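Local coordinates for Tol-Pal system protein TolA (Pseudomonas aeruginosa, PDB 1LR0) that probably supports outer membrane invagination during cell division and outer membrane integrity, as the inner-membrane protein of the Tol-Pal system whose C-terminal periplasmic domain forms this chain, at residues A[36-41]-A[86-91]; A[55-60]-A[109-114]; A[64-69]-A[92-97]. One frame throughout, in Å; residues are numbered along the deposited sequence.

Contact 1: A[36-41]-A[86-91]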
loop_
_atom_site.group_PDB
_atom_site.type_symbol
_atom_site.label_atom_id
_atom_site.label_comp_id
_atom_site.label_asym_id
_atom_site.label_seq_id
_atom_site.Cartn_x
_atom_site.Cartn_y
_atom_site.Cartn_z
ATOM N N ASN A 36 -3.936 -0.427 -7.376
ATOM C CA ASN A 36 -4.339 -0.843 -8.711
ATOM C C ASN A 36 -4.340 -2.367 -8.850
ATOM O O ASN A 36 -5.236 -2.951 -9.446
ATOM C CB ASN A 36 -3.469 -0.214 -9.774
ATOM C CG ASN A 36 -3.878 1.318 -10.075
ATOM O OD1 ASN A 36 -4.201 1.629 -11.188
ATOM N ND2 ASN A 36 -3.950 2.161 -9.061
ATOM N N LEU A 37 -3.327 -3.003 -8.273
ATOM C CA LEU A 37 -3.211 -4.489 -8.430
ATOM C C LEU A 37 -4.323 -5.213 -7.707
ATOM O O LEU A 37 -4.922 -6.177 -8.236
ATOM C CB LEU A 37 -1.829 -4.968 -7.963
ATOM C CG LEU A 37 -0.649 -4.438 -8.792
ATOM C CD1 LEU A 37 0.696 -4.948 -8.126
ATOM C CD2 LEU A 37 -0.798 -4.953 -10.149
ATOM N N VAL A 38 -4.670 -4.713 -6.513
ATOM C CA VAL A 38 -5.781 -5.250 -5.724
ATOM C C VAL A 38 -7.081 -4.972 -6.465
ATOM O O VAL A 38 -7.924 -5.814 -6.559
ATOM C CB VAL A 38 -5.815 -4.671 -4.346
ATOM C CG1 VAL A 38 -7.040 -5.092 -3.574
ATOM C CG2 VAL A 38 -4.534 -4.990 -3.565
ATOM N N SER A 39 -7.205 -3.827 -7.084
ATOM C CA SER A 39 -8.436 -3.532 -7.792
ATOM C C SER A 39 -8.630 -4.522 -8.941
ATOM O O SER A 39 -9.727 -4.974 -9.242
ATOM C CB SER A 39 -8.367 -2.096 -8.382
ATOM O OG SER A 39 -8.329 -1.099 -7.357
ATOM N N GLN A 40 -7.558 -4.855 -9.630
ATOM C CA GLN A 40 -7.661 -5.767 -10.730
ATOM C C GLN A 40 -8.064 -7.125 -10.312
ATOM O O GLN A 40 -8.816 -7.809 -11.025
ATOM C CB GLN A 40 -6.283 -5.954 -11.339
ATOM C CG GLN A 40 -5.959 -4.973 -12.372
ATOM C CD GLN A 40 -4.449 -4.839 -12.543
ATOM O OE1 GLN A 40 -4.000 -3.723 -12.779
ATOM N NE2 GLN A 40 -3.690 -5.959 -12.453
ATOM N N GLN A 41 -7.633 -7.516 -9.145
ATOM C CA GLN A 41 -8.084 -8.785 -8.655
ATOM C C GLN A 41 -9.494 -8.876 -8.007
ATOM O O GLN A 41 -10.093 -9.947 -7.841
ATOM C CB GLN A 41 -7.192 -9.321 -7.597
ATOM C CG GLN A 41 -5.768 -9.589 -8.137
ATOM C CD GLN A 41 -5.700 -10.853 -9.087
ATOM O OE1 GLN A 41 -6.512 -11.756 -8.991
ATOM N NE2 GLN A 41 -4.761 -10.871 -9.959
ATOM N N ALA A 86 -9.240 -11.161 0.043
ATOM C CA ALA A 86 -9.001 -12.155 -1.027
ATOM C C ALA A 86 -8.313 -11.534 -2.198
ATOM O O ALA A 86 -7.420 -12.115 -2.831
ATOM C CB ALA A 86 -10.329 -12.852 -1.453
ATOM N N ALA A 87 -8.690 -10.294 -2.512
ATOM C CA ALA A 87 -8.095 -9.606 -3.624
ATOM C C ALA A 87 -6.601 -9.351 -3.351
ATOM O O ALA A 87 -5.766 -9.511 -4.275
ATOM C CB ALA A 87 -8.828 -8.226 -3.972
ATOM N N VAL A 88 -6.269 -8.949 -2.125
ATOM C CA VAL A 88 -4.896 -8.733 -1.808
ATOM C C VAL A 88 -4.108 -10.049 -2.062
ATOM O O VAL A 88 -3.038 -10.014 -2.620
ATOM C CB VAL A 88 -4.643 -8.261 -0.349
ATOM C CG1 VAL A 88 -3.134 -8.207 0.017
ATOM C CG2 VAL A 88 -5.236 -6.768 -0.235
ATOM N N ARG A 89 -4.560 -11.096 -1.387
ATOM C CA ARG A 89 -3.832 -12.427 -1.520
ATOM C C ARG A 89 -3.690 -12.838 -3.004
ATOM O O ARG A 89 -2.658 -13.371 -3.474
ATOM C CB ARG A 89 -4.498 -13.507 -0.693
ATOM C CG ARG A 89 -4.686 -13.238 0.744
ATOM C CD ARG A 89 -3.370 -13.004 1.389
ATOM N NE ARG A 89 -2.481 -14.181 1.256
ATOM C CZ ARG A 89 -2.396 -15.162 2.131
ATOM N NH1 ARG A 89 -3.076 -15.174 3.282
ATOM N NH2 ARG A 89 -1.569 -16.123 1.840
ATOM N N ASN A 90 -4.705 -12.577 -3.810
ATOM C CA ASN A 90 -4.677 -12.929 -5.152
ATOM C C ASN A 90 -3.671 -12.150 -6.007
ATOM O O ASN A 90 -3.333 -12.566 -7.122
ATOM C CB ASN A 90 -6.086 -12.834 -5.671
ATOM C CG ASN A 90 -6.931 -14.003 -5.293
ATOM O OD1 ASN A 90 -6.434 -15.097 -5.103
ATOM N ND2 ASN A 90 -8.236 -13.776 -5.208
ATOM N N VAL A 91 -3.201 -11.014 -5.530
ATOM C CA VAL A 91 -2.239 -10.290 -6.289
ATOM C C VAL A 91 -0.959 -11.103 -6.329
ATOM O O VAL A 91 -0.247 -11.057 -7.327
ATOM C CB VAL A 91 -1.925 -8.991 -5.632
ATOM C CG1 VAL A 91 -0.708 -8.386 -6.131
ATOM C CG2 VAL A 91 -3.121 -8.010 -5.709
HETATM O O HOH W 1 -10.181 -11.723 -5.540
#
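Val-38 and Gln-41 meet Val-88 and Ala-87 where the C-terminal end of the long helix 4-41 passes over the later turns of helix 78-91. The axes of the two short helical segments come within 8.0 Å of each other and their directions differ by 108°, so the pair crosses steeply and shares a compact patch of surface.

Val-38 fills the crossing point with both methyls. Its CG1 lies 3.6 Å from Ala-87 CB, a small side chain consistent with the close approach, while CG2 reaches Val-88 CG2 at 3.8 Å. The Val-38 and Val-91 side chains cross at about a right angle. Val-91 CG2, anti to its own carbonyl carbon, lies 3.6 Å from Leu-37 O, so this methyl packs against backbone as well as against Leu-37 CB. Gln-41 CB rests 3.6 Å from Ala-87 O. Beyond it the chain is bent at chi2 (-73°), and Gln-41 CD comes to 3.5 Å from Asn-90 O. The two amide planes stand 53° apart, and the approach of Gln-41 OE1 to Asn-90 CB is ordinary packing. One water donates to Gln-41 O at 2.9 Å and accepts from Asn-90 ND2 at 2.8 Å.

Beyond the pair, Phe-116 of strand 111-116 touches both Val-38 and Val-88, and Leu-121 of helix 118-123 also packs on Val-38, extending the apolar cluster into the domain core.

No direct hydrogen bond or salt bridge joins the segments: their contact is van der Waals packing of branched and small aliphatic groups, partly against backbone carbonyls. At the more exposed border Gln-41 and Asn-90 meet through oxygen-to-carbon packing, and the polar link there, from backbone carbonyl to side-chain amide, is left to water.

Contact 2: A[55-60]-A[109-114]; sequences EVLIEM and YRQRRI
Val-56 and Ile-58 pair with Ile-114 and Arg-112 through the backbone hydrogen bonds of an antiparallel strand pair. Ile-114 and Val-56 exchange two bonds, Val-56 N to Ile-114 O and Ile-114 N to Val-56 O, both 3.0 Å. Ile-58 and Arg-112 do likewise, the bond from Arg-112 N to Ile-58 O being 2.8 Å. A fifth bond, from Met-60 N (3.1 Å), goes to the O of Arg-110, the residue before strand 111-116; here the donor lies 36° out of the carbonyl plane. CA-H...O contacts run between these bonds, such as Arg-113 CA to Val-56 O at 3.3 Å.

Apolar packing lies on the face of Val-56, Ile-58 and Ile-114, where Ile-58 CD1 meets Ile-114 CG1 at 3.9 Å. Arg-112 leaves from this same face to form a salt bridge with Asp-31 of helix 4-41, which also takes a hydrogen bond with Tyr-109 OH. At the end of the pairing, the bend of selenomethionine Met-60 at chi3 (-88°) turns CE to the edge of the Tyr-109 ring, 4.2 Å from CD2.

The other face carries Leu-57, Arg-113, Glu-59 and Gln-111. Leu-57 CD1 sits over one face of the Arg-113 guanidinium, 3.7 Å from NH1. Glu-55 lies against the aliphatic part of Arg-113, its carboxylate turned 77° from the guanidinium without a salt bridge; OE1 is bonded instead to Ser-72 OG. Glu-59 and Gln-111 run side by side.

The pairing joins the central and one outer strand of a three-stranded antiparallel sheet of order 2-1-3, characteristic of the TolA C-terminal domain and consistent with its proposed kinship to TonB.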
loop_
_atom_site.group_PDB
_atom_site.type_symbol
_atom_site.label_atom_id
_atom_site.label_comp_id
_atom_site.label_asym_id
_atom_site.label_seq_id
_atom_site.Cartn_x
_atom_site.Cartn_y
_atom_site.Cartn_z
ATOM N N GLU A 55 -9.702 -1.209 6.134
ATOM C CA GLU A 55 -8.243 -1.211 6.251
ATOM C C GLU A 55 -7.744 -2.668 6.356
ATOM O O GLU A 55 -8.160 -3.427 7.212
ATOM C CB GLU A 55 -7.639 -0.418 7.450
ATOM C CG GLU A 55 -6.145 -0.152 7.358
ATOM C CD GLU A 55 -5.772 0.697 8.594
ATOM O OE1 GLU A 55 -6.414 0.293 9.541
ATOM O OE2 GLU A 55 -4.995 1.663 8.613
ATOM N N VAL A 56 -6.769 -2.987 5.536
ATOM C CA VAL A 56 -6.187 -4.295 5.483
ATOM C C VAL A 56 -4.725 -4.234 5.770
ATOM O O VAL A 56 -4.034 -3.417 5.178
ATOM C CB VAL A 56 -6.339 -4.863 4.005
ATOM C CG1 VAL A 56 -5.600 -6.146 3.891
ATOM C CG2 VAL A 56 -7.833 -5.033 3.676
ATOM N N LEU A 57 -4.250 -5.133 6.627
ATOM C CA LEU A 57 -2.805 -5.289 6.883
ATOM C C LEU A 57 -2.305 -6.339 5.979
ATOM O O LEU A 57 -2.777 -7.439 5.960
ATOM C CB LEU A 57 -2.643 -5.692 8.340
ATOM C CG LEU A 57 -1.209 -6.055 8.641
ATOM C CD1 LEU A 57 -0.382 -4.814 8.768
ATOM C CD2 LEU A 57 -1.253 -6.856 9.944
ATOM N N ILE A 58 -1.427 -5.844 5.135
ATOM C CA ILE A 58 -0.716 -6.557 4.143
ATOM C C ILE A 58 0.704 -6.886 4.635
ATOM O O ILE A 58 1.480 -5.982 4.999
ATOM C CB ILE A 58 -0.620 -5.774 2.902
ATOM C CG1 ILE A 58 -1.974 -5.244 2.402
ATOM C CG2 ILE A 58 -0.039 -6.631 1.841
ATOM C CD1 ILE A 58 -1.859 -4.538 1.072
ATOM N N GLU A 59 1.034 -8.165 4.557
ATOM C CA GLU A 59 2.382 -8.680 4.943
ATOM C C GLU A 59 3.117 -9.181 3.715
ATOM O O GLU A 59 2.564 -10.000 2.979
ATOM C CB GLU A 59 2.225 -9.832 5.971
ATOM C CG GLU A 59 1.577 -9.334 7.244
ATOM C CD GLU A 59 1.433 -10.349 8.365
ATOM O OE1 GLU A 59 2.342 -11.224 8.576
ATOM O OE2 GLU A 59 0.369 -10.241 9.041
HETATM N N MSE A 60 4.341 -8.691 3.518
HETATM C CA MSE A 60 5.194 -9.002 2.402
HETATM C C MSE A 60 6.624 -9.388 2.797
HETATM O O MSE A 60 7.124 -8.991 3.843
HETATM C CB MSE A 60 5.297 -7.841 1.401
HETATM C CG MSE A 60 4.002 -7.670 0.592
HETATM SE SE MSE A 60 4.079 -6.239 -0.663
HETATM C CE MSE A 60 3.446 -4.869 0.709
ATOM N N TYR A 109 7.002 -1.474 4.410
ATOM C CA TYR A 109 6.266 -2.370 3.501
ATOM C C TYR A 109 6.247 -3.775 3.882
ATOM O O TYR A 109 5.434 -4.546 3.362
ATOM C CB TYR A 109 6.708 -2.246 2.056
ATOM C CG TYR A 109 6.165 -0.972 1.421
ATOM C CD1 TYR A 109 6.899 0.228 1.423
ATOM C CD2 TYR A 109 4.883 -0.924 0.912
ATOM C CE1 TYR A 109 6.412 1.368 0.822
ATOM C CE2 TYR A 109 4.359 0.286 0.370
ATOM C CZ TYR A 109 5.127 1.416 0.345
ATOM O OH TYR A 109 4.660 2.632 -0.208
ATOM N N ARG A 110 7.087 -4.162 4.840
ATOM C CA ARG A 110 6.952 -5.480 5.384
ATOM C C ARG A 110 5.608 -5.756 6.026
ATOM O O ARG A 110 5.036 -6.894 5.934
ATOM C CB ARG A 110 8.123 -5.784 6.356
ATOM C CG ARG A 110 8.211 -7.239 6.714
ATOM C CD ARG A 110 9.439 -7.603 7.594
ATOM N NE ARG A 110 10.747 -7.495 6.925
ATOM C CZ ARG A 110 11.391 -8.521 6.291
ATOM N NH1 ARG A 110 10.838 -9.708 6.170
ATOM N NH2 ARG A 110 12.590 -8.347 5.762
ATOM N N GLN A 111 5.048 -4.758 6.700
ATOM C CA GLN A 111 3.722 -4.881 7.225
ATOM C C GLN A 111 3.159 -3.518 6.854
ATOM O O GLN A 111 3.747 -2.515 7.212
ATOM C CB GLN A 111 3.702 -5.048 8.732
ATOM C CG GLN A 111 3.861 -6.485 9.267
ATOM C CD GLN A 111 3.195 -6.618 10.639
ATOM O OE1 GLN A 111 2.712 -7.672 10.975
ATOM N NE2 GLN A 111 3.143 -5.517 11.407
ATOM N N ARG A 112 2.131 -3.454 6.028
ATOM C CA ARG A 112 1.622 -2.134 5.605
ATOM C C ARG A 112 0.086 -2.133 5.666
ATOM O O ARG A 112 -0.521 -3.094 5.151
ATOM C CB ARG A 112 2.018 -1.719 4.195
ATOM C CG ARG A 112 1.876 -0.158 3.997
ATOM C CD ARG A 112 2.639 0.490 2.913
ATOM N NE ARG A 112 2.297 1.896 2.653
ATOM C CZ ARG A 112 2.782 2.940 3.312
ATOM N NH1 ARG A 112 3.688 2.770 4.257
ATOM N NH2 ARG A 112 2.392 4.167 2.964
ATOM N N ARG A 113 -0.545 -1.109 6.254
ATOM C CA ARG A 113 -1.999 -1.039 6.286
ATOM C C ARG A 113 -2.473 -0.144 5.195
ATOM O O ARG A 113 -2.108 1.050 5.171
ATOM C CB ARG A 113 -2.446 -0.493 7.640
ATOM C CG ARG A 113 -2.202 -1.423 8.797
ATOM C CD ARG A 113 -2.516 -0.779 10.191
ATOM N NE ARG A 113 -2.462 -1.819 11.190
ATOM C CZ ARG A 113 -1.339 -2.409 11.631
ATOM N NH1 ARG A 113 -0.135 -2.030 11.202
ATOM N NH2 ARG A 113 -1.402 -3.389 12.539
ATOM N N ILE A 114 -3.315 -0.673 4.319
ATOM C CA ILE A 114 -3.862 0.128 3.188
ATOM C C ILE A 114 -5.394 0.149 3.307
ATOM O O ILE A 114 -6.003 -0.840 3.662
ATOM C CB ILE A 114 -3.482 -0.598 1.910
ATOM C CG1 ILE A 114 -1.949 -0.656 1.712
ATOM C CG2 ILE A 114 -4.071 0.063 0.722
ATOM C CD1 ILE A 114 -1.355 0.702 1.400
#

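Contact 3: A[64-69]-A[92-97]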
loop_
_atom_site.group_PDB
_atom_site.type_symbol
_atom_site.label_atom_id
_atom_site.label_comp_id
_atom_site.label_asym_id
_atom_site.label_seq_id
_atom_site.Cartn_x
_atom_site.Cartn_y
_atom_site.Cartn_z
ATOM N N GLY A 64 8.808 -9.175 -2.536
ATOM C CA GLY A 64 7.467 -8.738 -2.969
ATOM C C GLY A 64 6.367 -9.739 -2.822
ATOM O O GLY A 64 5.212 -9.389 -3.038
ATOM N N THR A 65 6.697 -10.981 -2.415
ATOM C CA THR A 65 5.688 -11.964 -2.164
ATOM C C THR A 65 4.815 -11.565 -1.004
ATOM O O THR A 65 5.300 -11.223 0.078
ATOM C CB THR A 65 6.331 -13.335 -1.815
ATOM O OG1 THR A 65 7.211 -13.686 -2.871
ATOM C CG2 THR A 65 5.334 -14.379 -1.788
ATOM N N ILE A 66 3.516 -11.657 -1.217
ATOM C CA ILE A 66 2.562 -11.353 -0.193
ATOM C C ILE A 66 2.349 -12.612 0.645
ATOM O O ILE A 66 1.947 -13.624 0.134
ATOM C CB ILE A 66 1.201 -10.923 -0.871
ATOM C CG1 ILE A 66 1.383 -9.607 -1.556
ATOM C CG2 ILE A 66 0.101 -10.853 0.136
ATOM C CD1 ILE A 66 0.299 -9.152 -2.543
ATOM N N THR A 67 2.547 -12.562 1.946
ATOM C CA THR A 67 2.336 -13.736 2.774
ATOM C C THR A 67 1.151 -13.699 3.648
ATOM O O THR A 67 0.815 -14.697 4.214
ATOM C CB THR A 67 3.554 -13.917 3.700
ATOM O OG1 THR A 67 3.813 -12.660 4.384
ATOM C CG2 THR A 67 4.747 -14.107 2.821
ATOM N N ASN A 68 0.461 -12.559 3.791
ATOM C CA ASN A 68 -0.724 -12.609 4.590
ATOM C C ASN A 68 -1.473 -11.277 4.329
ATOM O O ASN A 68 -0.888 -10.340 3.795
ATOM C CB ASN A 68 -0.346 -12.750 6.044
ATOM C CG ASN A 68 -1.468 -13.208 6.889
ATOM O OD1 ASN A 68 -2.536 -13.533 6.415
ATOM N ND2 ASN A 68 -1.227 -13.240 8.167
ATOM N N ALA A 69 -2.750 -11.285 4.634
ATOM C CA ALA A 69 -3.605 -10.090 4.562
ATOM C C ALA A 69 -4.713 -10.352 5.547
ATOM O O ALA A 69 -5.241 -11.504 5.663
ATOM C CB ALA A 69 -4.126 -9.945 3.193
ATOM N N GLY A 92 -0.696 -11.832 -5.242
ATOM C CA GLY A 92 0.388 -12.827 -5.216
ATOM C C GLY A 92 1.753 -12.266 -4.819
ATOM O O GLY A 92 2.325 -12.579 -3.806
ATOM N N ARG A 93 2.181 -11.319 -5.630
ATOM C CA ARG A 93 3.492 -10.653 -5.520
ATOM C C ARG A 93 3.587 -9.274 -6.121
ATOM O O ARG A 93 3.054 -9.026 -7.172
ATOM C CB ARG A 93 4.600 -11.516 -6.146
ATOM C CG ARG A 93 4.376 -11.974 -7.594
ATOM C CD ARG A 93 5.409 -12.995 -8.114
ATOM N NE ARG A 93 6.761 -12.540 -8.095
ATOM C CZ ARG A 93 7.362 -11.998 -9.127
ATOM N NH1 ARG A 93 6.714 -11.823 -10.239
ATOM N NH2 ARG A 93 8.628 -11.672 -9.070
ATOM N N ILE A 94 4.425 -8.468 -5.526
ATOM C CA ILE A 94 4.694 -7.131 -5.983
ATOM C C ILE A 94 6.206 -6.959 -6.044
ATOM O O ILE A 94 6.723 -6.310 -5.104
ATOM C CB ILE A 94 3.998 -6.085 -5.025
ATOM C CG1 ILE A 94 2.512 -6.456 -4.923
ATOM C CG2 ILE A 94 4.118 -4.764 -5.662
ATOM C CD1 ILE A 94 1.676 -5.494 -4.095
ATOM N N PRO A 95 6.888 -7.550 -7.058
ATOM C CA PRO A 95 8.384 -7.524 -7.152
ATOM C C PRO A 95 8.958 -6.087 -7.243
ATOM O O PRO A 95 10.138 -5.775 -7.031
ATOM C CB PRO A 95 8.658 -8.354 -8.404
ATOM C CG PRO A 95 7.302 -8.437 -9.129
ATOM C CD PRO A 95 6.250 -8.388 -8.086
ATOM N N GLU A 96 8.060 -5.167 -7.590
ATOM C CA GLU A 96 8.354 -3.745 -7.551
ATOM C C GLU A 96 8.890 -3.378 -6.203
ATOM O O GLU A 96 9.730 -2.447 -6.086
ATOM C CB GLU A 96 7.129 -2.858 -7.950
ATOM C CG GLU A 96 6.673 -3.043 -9.393
ATOM C CD GLU A 96 5.746 -4.259 -9.678
ATOM O OE1 GLU A 96 5.552 -5.127 -8.799
ATOM O OE2 GLU A 96 5.201 -4.316 -10.798
HETATM N N MSE A 97 8.560 -4.119 -5.139
HETATM C CA MSE A 97 9.089 -3.742 -3.896
HETATM C C MSE A 97 10.582 -3.886 -3.866
HETATM O O MSE A 97 11.217 -3.316 -3.001
HETATM C CB MSE A 97 8.542 -4.564 -2.787
HETATM C CG MSE A 97 7.084 -4.452 -2.640
HETATM SE SE MSE A 97 6.690 -2.659 -1.742
HETATM C CE MSE A 97 4.794 -2.412 -2.538
HETATM O O HOH W 2 1.870 -14.784 -2.377
#
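Phi is positive both at Gly-64 (99°), which meets Ile-94, and at Gly-92 (88°), which meets Ile-66, and the carbonyls of the two glycines face amides of the other segment. Gly-64 O accepts from Ile-94 N at 2.8 Å, with the donor well above the carbonyl plane, while Gly-92 O accepts from Ile-66 N at 3.0 Å. The two bonds flank Thr-65 and Arg-93, whose CA atoms are 4.2 Å apart, and form a single isolated bridge. Gly-64 O also takes a CA-H...O contact from Arg-93 CA, and Gly-64 CA gives one to Ile-94 O at 3.3 Å, a close backbone approach made where the residue carries no side chain.

Ile-66 CG1 lies beside its own backbone N (chi1 -68°), which sets it 3.8 Å from Gly-92 O. Its CD1 continues to Ile-94 CD1, at 4.2 Å. A water donates to both Gly-92 O (2.7 Å) and Ile-66 O (2.8 Å), so the glycine carbonyl is gripped by an amide and a solvent molecule together. Arg-93, bent at chi3, has Pro-95 CG over one face of its guanidinium, off toward the rim.

This bridge ties the start of strand 66-73 to the loop leaving helix 78-91. Ile-94 and Met-97, a selenomethionine, rest on Ile-34 of helix 4-41, and Ile-66 packs on Met-60 and Val-91. Further along, Thr-67 and Asn-68 both face Glu-59 in a classic beta bulge; the loop thus lies beside a strand that is outermost in the sheet of this chain and broken by that bulge.

The three contacts adjoin one another. Their centres lie about 13 Å apart for contacts 1 and 2, about 11 Å for contacts 1 and 3, and about 10 Å for contacts 2 and 3. Helix 78-91 covers the sheet by way of Val-88 CG1, 3.9 Å from Ile-58 CG2, and Val-88 O, 3.4 Å from Ile-66 CD1. Contacts 2 and 3 join through neighbouring strands, with a probable hydrogen bond from Thr-67 N to Glu-59 O at 2.8 Å, and Met-97 SE lies 3.6 Å from Tyr-109 CG. Along the chain, contact 3 is nested within the loop closed by contact 2. A zinc ion lies about 10 Å from the side chain of Gln-41 in contact 1.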